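Local coordinates for protein transcriptional regulator (Corynebacterium diphtheriae, PDB 3LMM) that is of unknown function but probably acts as a transcriptional regulator, combining a Schlafen AlbA_2 domain with regions of helix-turn-helix type, at residues 40-45 with 83-88; 64-69 with 110-115; 93-98 with 125-130; 118-123 with 131-136. All blocks are in the same frame, centred on the assembly; numbering follows the deposited sequence.

Interaction 1 of 4, residues 40-45 with 83-88. With CO (cobalt (II) ion), chain E.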
# COMPACT_ATOMS: atom_id res chain seq x y z
N VAL A 40 20.61 -9.73 -17.88
CA VAL A 40 20.26 -8.33 -17.81
C VAL A 40 19.06 -8.09 -18.71
O VAL A 40 19.00 -8.58 -19.84
CB VAL A 40 21.46 -7.46 -18.19
CG1 VAL A 40 21.10 -6.00 -18.11
CG2 VAL A 40 22.63 -7.76 -17.26
N ASP A 41 18.08 -7.37 -18.19
CA ASP A 41 16.84 -7.07 -18.90
C ASP A 41 16.93 -5.83 -19.78
O ASP A 41 16.99 -4.71 -19.27
CB ASP A 41 15.71 -6.89 -17.88
CG ASP A 41 14.32 -7.14 -18.47
OD1 ASP A 41 14.23 -7.37 -19.69
OD2 ASP A 41 13.33 -7.13 -17.71
N PHE A 42 16.92 -6.03 -21.10
CA PHE A 42 16.96 -4.91 -22.05
C PHE A 42 15.55 -4.42 -22.31
O PHE A 42 14.72 -5.18 -22.80
CB PHE A 42 17.56 -5.33 -23.40
CG PHE A 42 19.04 -5.56 -23.37
CD1 PHE A 42 19.69 -6.09 -24.48
CD2 PHE A 42 19.79 -5.25 -22.24
CE1 PHE A 42 21.06 -6.33 -24.46
CE2 PHE A 42 21.16 -5.49 -22.21
CZ PHE A 42 21.80 -6.02 -23.32
N LYS A 43 15.28 -3.17 -21.99
CA LYS A 43 13.96 -2.61 -22.24
C LYS A 43 14.05 -1.27 -22.94
O LYS A 43 14.96 -0.48 -22.69
CB LYS A 43 13.17 -2.42 -20.94
CG LYS A 43 12.86 -3.71 -20.23
CD LYS A 43 11.38 -4.01 -20.21
CE LYS A 43 10.94 -4.77 -21.43
NZ LYS A 43 9.49 -5.07 -21.32
N GLU A 44 13.07 -1.05 -23.80
CA GLU A 44 12.96 0.14 -24.60
C GLU A 44 11.78 0.99 -24.12
O GLU A 44 10.66 0.50 -24.08
CB GLU A 44 12.72 -0.30 -26.03
CG GLU A 44 12.41 0.80 -26.95
CD GLU A 44 12.15 0.30 -28.34
OE1 GLU A 44 11.81 1.14 -29.20
OE2 GLU A 44 12.28 -0.93 -28.57
N GLU A 45 12.04 2.25 -23.77
CA GLU A 45 10.97 3.12 -23.30
C GLU A 45 9.81 3.01 -24.27
O GLU A 45 9.91 3.43 -25.43
CB GLU A 45 11.45 4.57 -23.22
CG GLU A 45 10.39 5.56 -22.74
CD GLU A 45 10.95 6.97 -22.59
OE1 GLU A 45 10.15 7.90 -22.38
OE2 GLU A 45 12.18 7.15 -22.67
N ALA A 83 18.71 -6.76 -12.91
CA ALA A 83 18.91 -5.40 -13.40
C ALA A 83 18.27 -5.18 -14.77
O ALA A 83 18.19 -6.09 -15.59
CB ALA A 83 20.39 -5.07 -13.45
N LEU A 84 17.84 -3.95 -14.98
CA LEU A 84 17.21 -3.53 -16.22
C LEU A 84 17.95 -2.37 -16.83
O LEU A 84 18.41 -1.48 -16.12
CB LEU A 84 15.80 -3.03 -15.94
CG LEU A 84 14.75 -4.09 -15.89
CD1 LEU A 84 15.05 -5.09 -14.77
CD2 LEU A 84 13.42 -3.40 -15.69
N ILE A 85 18.08 -2.37 -18.15
CA ILE A 85 18.70 -1.24 -18.80
C ILE A 85 17.62 -0.66 -19.70
O ILE A 85 17.30 -1.26 -20.73
CB ILE A 85 19.92 -1.63 -19.64
CG1 ILE A 85 20.89 -2.44 -18.80
CG2 ILE A 85 20.61 -0.36 -20.11
CD1 ILE A 85 22.24 -2.67 -19.47
N VAL A 86 17.04 0.46 -19.29
CA VAL A 86 16.02 1.11 -20.09
C VAL A 86 16.71 1.93 -21.14
O VAL A 86 17.61 2.71 -20.82
CB VAL A 86 15.15 2.04 -19.27
CG1 VAL A 86 14.42 2.99 -20.20
CG2 VAL A 86 14.14 1.25 -18.45
N GLY A 87 16.31 1.77 -22.39
CA GLY A 87 16.94 2.51 -23.46
C GLY A 87 17.69 1.61 -24.42
O GLY A 87 18.44 2.08 -25.26
N ILE A 88 17.51 0.30 -24.27
CA ILE A 88 18.15 -0.66 -25.16
C ILE A 88 17.08 -1.58 -25.74
O ILE A 88 16.37 -2.26 -25.00
CB ILE A 88 19.22 -1.54 -24.43
CG1 ILE A 88 20.56 -0.80 -24.32
CG2 ILE A 88 19.49 -2.81 -25.21
CD1 ILE A 88 20.53 0.44 -23.45
CO CO E . 13.62 -7.48 -22.28

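Interaction 2 of 4, residues 64-69 with 110-115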
# COMPACT_ATOMS: atom_id res chain seq x y z
N ALA A 64 5.05 4.83 -20.42
CA ALA A 64 6.29 4.09 -20.24
C ALA A 64 6.43 3.64 -18.79
O ALA A 64 6.89 2.53 -18.52
CB ALA A 64 7.47 4.96 -20.64
N ALA A 65 6.05 4.52 -17.86
CA ALA A 65 6.13 4.20 -16.45
C ALA A 65 5.35 2.93 -16.16
O ALA A 65 5.83 2.06 -15.44
CB ALA A 65 5.60 5.34 -15.63
N ASP A 66 4.16 2.81 -16.73
CA ASP A 66 3.34 1.62 -16.52
C ASP A 66 4.12 0.37 -16.91
O ASP A 66 4.43 -0.46 -16.06
CB ASP A 66 2.05 1.70 -17.36
CG ASP A 66 0.89 2.35 -16.61
OD1 ASP A 66 -0.16 2.61 -17.25
OD2 ASP A 66 1.01 2.61 -15.39
N LYS A 67 4.47 0.24 -18.19
CA LYS A 67 5.22 -0.92 -18.67
C LYS A 67 6.47 -1.25 -17.83
O LYS A 67 6.71 -2.42 -17.48
CB LYS A 67 5.62 -0.72 -20.14
CG LYS A 67 4.57 -1.17 -21.16
CD LYS A 67 3.29 -0.36 -21.07
CE LYS A 67 2.18 -0.89 -22.01
NZ LYS A 67 1.60 -2.22 -21.61
N LEU A 68 7.25 -0.22 -17.51
CA LEU A 68 8.47 -0.38 -16.72
C LEU A 68 8.15 -0.88 -15.30
O LEU A 68 8.81 -1.79 -14.79
CB LEU A 68 9.22 0.96 -16.65
CG LEU A 68 10.55 1.02 -17.39
CD1 LEU A 68 10.42 0.35 -18.73
CD2 LEU A 68 10.99 2.46 -17.54
N ALA A 69 7.15 -0.29 -14.67
CA ALA A 69 6.76 -0.72 -13.35
C ALA A 69 6.40 -2.20 -13.44
O ALA A 69 6.82 -2.99 -12.61
CB ALA A 69 5.59 0.11 -12.85
N PHE A 110 7.19 3.54 -7.90
CA PHE A 110 6.82 3.32 -6.50
C PHE A 110 5.33 3.53 -6.22
O PHE A 110 4.77 2.88 -5.33
CB PHE A 110 7.62 4.26 -5.59
CG PHE A 110 7.27 4.12 -4.14
CD1 PHE A 110 7.68 3.00 -3.42
CD2 PHE A 110 6.54 5.12 -3.48
CE1 PHE A 110 7.37 2.87 -2.06
CE2 PHE A 110 6.23 5.00 -2.13
CZ PHE A 110 6.64 3.88 -1.42
N THR A 111 4.69 4.42 -6.97
CA THR A 111 3.28 4.68 -6.74
C THR A 111 2.39 3.59 -7.26
O THR A 111 1.33 3.35 -6.70
CB THR A 111 2.80 5.99 -7.41
OG1 THR A 111 3.44 7.11 -6.79
CG2 THR A 111 1.29 6.14 -7.26
N ARG A 112 2.79 2.92 -8.34
CA ARG A 112 1.92 1.88 -8.86
C ARG A 112 2.33 0.45 -8.55
O ARG A 112 1.53 -0.46 -8.67
CB ARG A 112 1.70 2.08 -10.38
CG ARG A 112 2.95 2.04 -11.28
CD ARG A 112 3.37 3.44 -11.78
NE ARG A 112 2.68 3.92 -12.98
CZ ARG A 112 2.76 5.18 -13.45
NH1 ARG A 112 2.10 5.54 -14.54
NH2 ARG A 112 3.48 6.09 -12.80
N ILE A 113 3.56 0.25 -8.10
CA ILE A 113 4.00 -1.11 -7.85
C ILE A 113 4.35 -1.35 -6.37
O ILE A 113 4.41 -2.50 -5.91
CB ILE A 113 5.21 -1.38 -8.76
CG1 ILE A 113 5.47 -2.87 -8.88
CG2 ILE A 113 6.44 -0.67 -8.22
CD1 ILE A 113 6.82 -3.17 -9.53
N ASP A 114 4.56 -0.26 -5.63
CA ASP A 114 4.87 -0.30 -4.21
C ASP A 114 6.35 -0.53 -3.91
O ASP A 114 6.72 -0.91 -2.79
CB ASP A 114 4.05 -1.37 -3.49
CG ASP A 114 3.14 -0.77 -2.44
OD1 ASP A 114 2.54 -1.54 -1.65
OD2 ASP A 114 3.03 0.47 -2.41
N VAL A 115 7.21 -0.31 -4.90
CA VAL A 115 8.64 -0.49 -4.72
C VAL A 115 9.40 0.60 -5.46
O VAL A 115 9.02 1.00 -6.56
CB VAL A 115 9.09 -1.88 -5.21
CG1 VAL A 115 7.97 -2.56 -5.94
CG2 VAL A 115 10.32 -1.75 -6.11

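Interaction 3 of 4, residues 93-98 with 125-130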
# COMPACT_ATOMS: atom_id res chain seq x y z
N GLY A 93 19.59 -5.34 -29.02
CA GLY A 93 20.58 -4.65 -28.23
C GLY A 93 20.88 -3.26 -28.78
O GLY A 93 21.80 -2.61 -28.33
N ARG A 94 20.09 -2.81 -29.74
CA ARG A 94 20.30 -1.49 -30.32
C ARG A 94 20.04 -0.39 -29.32
O ARG A 94 19.03 -0.42 -28.61
CB ARG A 94 19.38 -1.31 -31.53
CG ARG A 94 19.78 -2.15 -32.71
CD ARG A 94 18.75 -2.10 -33.80
NE ARG A 94 19.21 -2.87 -34.94
CZ ARG A 94 18.45 -3.24 -35.95
NH1 ARG A 94 18.98 -3.95 -36.95
NH2 ARG A 94 17.16 -2.92 -35.97
N ILE A 95 20.95 0.58 -29.24
CA ILE A 95 20.78 1.70 -28.31
C ILE A 95 19.73 2.70 -28.81
O ILE A 95 19.86 3.24 -29.90
CB ILE A 95 22.12 2.46 -28.08
CG1 ILE A 95 23.06 1.64 -27.20
CG2 ILE A 95 21.87 3.79 -27.39
CD1 ILE A 95 24.12 0.90 -27.96
N ILE A 96 18.71 2.94 -27.99
CA ILE A 96 17.65 3.88 -28.33
C ILE A 96 17.77 5.08 -27.41
O ILE A 96 17.77 6.22 -27.87
CB ILE A 96 16.25 3.26 -28.12
CG1 ILE A 96 16.17 1.86 -28.72
CG2 ILE A 96 15.18 4.18 -28.70
CD1 ILE A 96 16.49 1.77 -30.19
N GLY A 97 17.88 4.83 -26.11
CA GLY A 97 18.02 5.91 -25.15
C GLY A 97 16.72 6.32 -24.48
O GLY A 97 15.64 5.88 -24.85
N THR A 98 16.84 7.18 -23.47
CA THR A 98 15.67 7.65 -22.75
C THR A 98 16.03 8.88 -21.93
O THR A 98 17.11 8.96 -21.36
CB THR A 98 15.09 6.53 -21.85
OG1 THR A 98 14.14 7.09 -20.94
CG2 THR A 98 16.20 5.84 -21.09
N LEU A 125 26.79 4.87 -26.42
CA LEU A 125 27.39 5.54 -27.54
C LEU A 125 26.99 7.01 -27.59
O LEU A 125 26.70 7.57 -28.65
CB LEU A 125 27.05 4.84 -28.85
CG LEU A 125 27.77 3.52 -29.08
CD1 LEU A 125 27.22 2.46 -28.17
CD2 LEU A 125 27.56 3.09 -30.52
N GLY A 126 27.01 7.65 -26.43
CA GLY A 126 26.64 9.05 -26.37
C GLY A 126 25.19 9.15 -25.95
O GLY A 126 24.74 10.18 -25.45
N GLN A 127 24.46 8.06 -26.17
CA GLN A 127 23.06 8.02 -25.81
C GLN A 127 22.95 7.80 -24.31
O GLN A 127 23.87 7.27 -23.69
CB GLN A 127 22.37 6.90 -26.56
CG GLN A 127 22.26 7.14 -28.05
CD GLN A 127 21.45 8.37 -28.37
OE1 GLN A 127 20.47 8.68 -27.69
NE2 GLN A 127 21.84 9.08 -29.43
N ARG A 128 21.82 8.22 -23.74
CA ARG A 128 21.59 8.07 -22.31
C ARG A 128 20.73 6.86 -22.04
O ARG A 128 19.83 6.55 -22.81
CB ARG A 128 20.88 9.31 -21.74
CG ARG A 128 20.60 9.17 -20.24
CD ARG A 128 20.06 10.44 -19.62
NE ARG A 128 18.65 10.29 -19.29
CZ ARG A 128 18.15 10.28 -18.05
NH1 ARG A 128 16.85 10.13 -17.87
NH2 ARG A 128 18.93 10.42 -16.99
N VAL A 129 21.01 6.15 -20.94
CA VAL A 129 20.19 4.99 -20.60
C VAL A 129 20.05 4.87 -19.09
O VAL A 129 20.91 5.32 -18.34
CB VAL A 129 20.76 3.67 -21.15
CG1 VAL A 129 20.88 3.74 -22.65
CG2 VAL A 129 22.08 3.37 -20.50
N LEU A 130 18.94 4.28 -18.65
CA LEU A 130 18.72 4.10 -17.23
C LEU A 130 19.00 2.67 -16.78
O LEU A 130 18.47 1.72 -17.35
CB LEU A 130 17.30 4.48 -16.83
CG LEU A 130 17.01 5.95 -16.56
CD1 LEU A 130 18.30 6.71 -16.34
CD2 LEU A 130 16.27 6.50 -17.72

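Interaction 4 of 4, residues 118-123 with 131-136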
# COMPACT_ATOMS: atom_id res chain seq x y z
N ASP A 118 16.48 1.08 -7.43
CA ASP A 118 17.60 1.98 -7.64
C ASP A 118 17.86 2.13 -9.13
O ASP A 118 18.23 1.16 -9.79
CB ASP A 118 18.86 1.44 -6.94
CG ASP A 118 18.88 1.73 -5.45
OD1 ASP A 118 18.77 2.92 -5.09
OD2 ASP A 118 19.01 0.79 -4.63
N VAL A 119 17.64 3.33 -9.64
CA VAL A 119 17.86 3.60 -11.06
C VAL A 119 18.97 4.62 -11.22
O VAL A 119 18.95 5.67 -10.57
CB VAL A 119 16.57 4.13 -11.75
CG1 VAL A 119 15.91 5.16 -10.86
CG2 VAL A 119 16.91 4.78 -13.08
N VAL A 120 19.95 4.31 -12.08
CA VAL A 120 21.08 5.21 -12.33
C VAL A 120 21.27 5.42 -13.83
O VAL A 120 21.14 4.48 -14.62
CB VAL A 120 22.41 4.67 -11.74
CG1 VAL A 120 22.24 4.32 -10.28
CG2 VAL A 120 22.89 3.46 -12.52
N ALA A 121 21.57 6.66 -14.20
CA ALA A 121 21.79 7.03 -15.59
C ALA A 121 23.15 6.54 -16.04
O ALA A 121 24.05 6.35 -15.23
CB ALA A 121 21.71 8.54 -15.75
N LYS A 122 23.29 6.35 -17.34
CA LYS A 122 24.53 5.87 -17.93
C LYS A 122 24.58 6.40 -19.35
O LYS A 122 23.54 6.77 -19.91
CB LYS A 122 24.53 4.34 -17.96
CG LYS A 122 24.57 3.68 -16.61
CD LYS A 122 25.98 3.70 -16.09
CE LYS A 122 26.07 3.12 -14.71
NZ LYS A 122 27.46 3.29 -14.21
N ARG A 123 25.77 6.42 -19.93
CA ARG A 123 25.95 6.90 -21.30
C ARG A 123 26.69 5.88 -22.15
O ARG A 123 27.86 5.60 -21.90
CB ARG A 123 26.73 8.23 -21.31
CG ARG A 123 25.96 9.44 -20.81
CD ARG A 123 25.24 10.16 -21.95
NE ARG A 123 24.18 11.06 -21.49
CZ ARG A 123 23.53 11.92 -22.28
NH1 ARG A 123 23.85 12.00 -23.56
NH2 ARG A 123 22.57 12.69 -21.79
N ALA A 131 19.84 2.54 -15.77
CA ALA A 131 20.15 1.23 -15.24
C ALA A 131 19.25 1.10 -14.03
O ALA A 131 19.37 1.88 -13.08
CB ALA A 131 21.60 1.16 -14.82
N ILE A 132 18.33 0.16 -14.05
CA ILE A 132 17.46 -0.02 -12.91
C ILE A 132 17.81 -1.30 -12.17
O ILE A 132 17.76 -2.40 -12.75
CB ILE A 132 16.00 -0.08 -13.30
CG1 ILE A 132 15.59 1.20 -13.99
CG2 ILE A 132 15.17 -0.26 -12.05
CD1 ILE A 132 14.17 1.20 -14.43
N TYR A 133 18.15 -1.17 -10.90
CA TYR A 133 18.51 -2.31 -10.09
C TYR A 133 17.38 -2.64 -9.14
O TYR A 133 17.06 -1.87 -8.23
CB TYR A 133 19.79 -2.02 -9.30
CG TYR A 133 20.99 -1.79 -10.18
CD1 TYR A 133 21.57 -2.83 -10.89
CD2 TYR A 133 21.51 -0.50 -10.35
CE1 TYR A 133 22.64 -2.61 -11.77
CE2 TYR A 133 22.57 -0.26 -11.23
CZ TYR A 133 23.13 -1.32 -11.94
OH TYR A 133 24.16 -1.07 -12.82
N VAL A 134 16.75 -3.78 -9.37
CA VAL A 134 15.65 -4.20 -8.53
C VAL A 134 16.03 -5.43 -7.70
O VAL A 134 16.53 -6.41 -8.23
CB VAL A 134 14.36 -4.40 -9.40
CG1 VAL A 134 14.75 -4.69 -10.83
CG2 VAL A 134 13.47 -5.49 -8.83
N ALA A 135 15.83 -5.33 -6.39
CA ALA A 135 16.15 -6.40 -5.44
C ALA A 135 14.97 -7.34 -5.26
O ALA A 135 13.82 -6.96 -5.51
CB ALA A 135 16.54 -5.80 -4.10
N ALA A 136 15.26 -8.57 -4.84
CA ALA A 136 14.22 -9.56 -4.62
C ALA A 136 13.26 -9.07 -3.53
O ALA A 136 13.69 -8.63 -2.47
CB ALA A 136 14.84 -10.88 -4.20

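Interaction 1 of 4, residues 40-45 with 83-88
The backbones of Asp41 and Lys43 are hydrogen-bonded to Ala83, Ile85 and Gly87 in a ladder of parallel bridges. Asp41 N donates to Ala83 O, Asp41 O accepts from Ile85 N, and Lys43 N donates to Ile85 O at 3.1 Å. Beyond that rung the ladder closes on a single carbonyl: Lys43 O receives Gly87 N nearly along the C=O axis and Ile88 N from above its plane at 3.1 Å, so the backbone just after strand 82-86 stays joined to Lys43. These are the edge strand 41-43 and the strand 82-86 of a beta-alpha-beta unit whose connection holds helix 62-77, in the mixed sheet of the Schlafen AlbA_2 region.

Coordination adds a second chemistry. Phe42 O binds the cobalt ion at 2.6 Å and Asp41 OD1 binds it at 2.7 Å, with Asp90 completing the residues of the site. The Asp41 carboxylate also makes a salt bridge to Arg151, and Lys43 NZ pairs with Glu71 of helix 62-77.

Apolar contacts fall on both faces of the sheet. On the side of helix 10-24, Ile88 CG2 sits over one face of the Phe42 ring, 3.6 Å from its centroid and displaced toward the rim, a CH-pi contact. Ile85 CD1 approaches Phe42 CE2 to 4.1 Å, and Ile85 CG1 meets Val40 CG1 at 3.6 Å. On the side of helix 62-77, Asp41 and Leu84 run side by side, Asp41 CB being 3.6 Å from Leu84 CG.

Interaction 2 of 4, residues 64-69 with 110-115
Arg112 reaches across to helix 62-77 and grips Asp66 side-on, NE and NH1 each lying 3.2 Å from Asp66 OD2. Both nitrogens share that one oxygen, which lies in the guanidinium plane, while the carboxylate is turned 79° against it; NE comes from the anti side and NH1 from above the carboxylate plane, both on the same face. The chain gets there with CG between the backbone N and the carbonyl carbon (chi1 60°) and further bends at chi2 and chi3. One face of the guanidinium rests on Ala65 CB, 3.6 Å from CZ, and the aliphatic part lies on Ala69, with CG 3.6 Å from Ala69 CB. Arg112 NH2 turns back to Gly108 O of its own helix. The contact thus joins two helices of the Schlafen AlbA_2 region, 62-77 and 102-113, with Ala65 and Ala69 facing helix 102-113; Trp104 and Ile109 extend the same interface. Next comes Ile113, whose CB is 4.4 Å from Ala69 CB. With chi2 extended (-168°), Ile113 CD1 lies beside Ala69 O, and the side chain also packs on Val72 and Ala73.

Interaction 3 of 4, residues 93-98 with 125-130
Thr98 and Arg128 are tied by two hydrogen bonds that run in opposite directions. Thr98 N donates to Arg128 O at 3.1 Å, coming from above the carbonyl plane, and Arg128 NE returns to Thr98 O at 2.9 Å, within the plane of that carbonyl. The arginine chain leaves with CG anti to the backbone N (chi1 179°) and bends at chi3, which sets NE beside the threonine carbonyl. Just before, Gly97 CA makes a CH...O contact with Arg128 O, the glycine having a positive phi.

Apolar contacts flank these bonds. Thr98 CG2 meets Leu130 CD2 at 3.4 Å, the two side chains crossing at about a right angle. At the other end Ile95 is split between two partners: CG2 lies against Gln127 CB, 3.3 Å away, and CD1 touches Leu125 CD1 at 3.5 Å, near the protein surface.

Second-shell bonds fix the loop. Thr98 OG1 is hydrogen-bonded to Glu45 OE2 and to Leu100 N, while the backbones of Ile96 and Gly97 are bonded to Gly87, just after strand 82-86. Within strand 128-134, Leu130 CD1 lies over one face of the Arg128 guanidinium, toward its rim.

The arrangement is the loop between strand 82-86 and helix 102-113 laid against the N-terminal end of the inner strand 128-134, in the mixed sheet of the Schlafen AlbA_2 region.

Interaction 4 of 4, residues 118-123 with 131-136
Asp118 and Tyr133, and two residues on Val120 and Ala131, form the hydrogen-bonded pairs of an antiparallel ladder. Tyr133 N points almost straight at Asp118 O, with an N-H...O angle of 177°, while the return bond from Asp118 N to Tyr133 O is 3.1 Å long and more bent. Val120 N donates to Ala131 O at 2.7 Å, and Ala131 N donates back to Val120 O. Between them Val119 and Ile132 make the non-hydrogen-bonded pair, Val119 CA turning a C-H toward Ala131 O.

Packing differs on the two faces. Beside helix 10-24, Val120 CG2 touches Ala131 CB at 3.5 Å and stands at the edge of the Tyr133 ring, 4.0 Å from CE2. With Val120 CG1 anti to the carbonyl carbon (chi1 -52°), CG2 falls on the side of Ala131. Across the sheet, Val119 CB lies 3.8 Å from Ile132 CG1, the two side chains pointing the same way. Asp118 OD2 makes a salt bridge with Arg12 of helix 10-24. Cohesion across this hairpin thus comes from main-chain bonds and apolar contacts, one of them at the edge of the Tyr133 ring, whereas the charged group of Asp118 ties the edge strand to a helix.

Interactions 1 and 4 are both strand pairings of one mixed sheet, at its two outer edges: parallel in 1, antiparallel in 4. They meet through neighbouring strands 82-86 and 128-134, where Leu84 bonds to Ile132. Interaction 1 is mostly buried and adds metal coordination; interaction 4 is partly buried and metal-free. Interaction 3 uses the start of strand 128-134, shared with interaction 4, but sets a loop against it, with exposed residues and a side-chain-to-backbone bond; Glu45 and Thr98 connect it to interaction 1. Interaction 2, also buried, lies between two helices and combines a salt bridge with packing on alanines, touching interaction 1 where Leu68 packs on Val86.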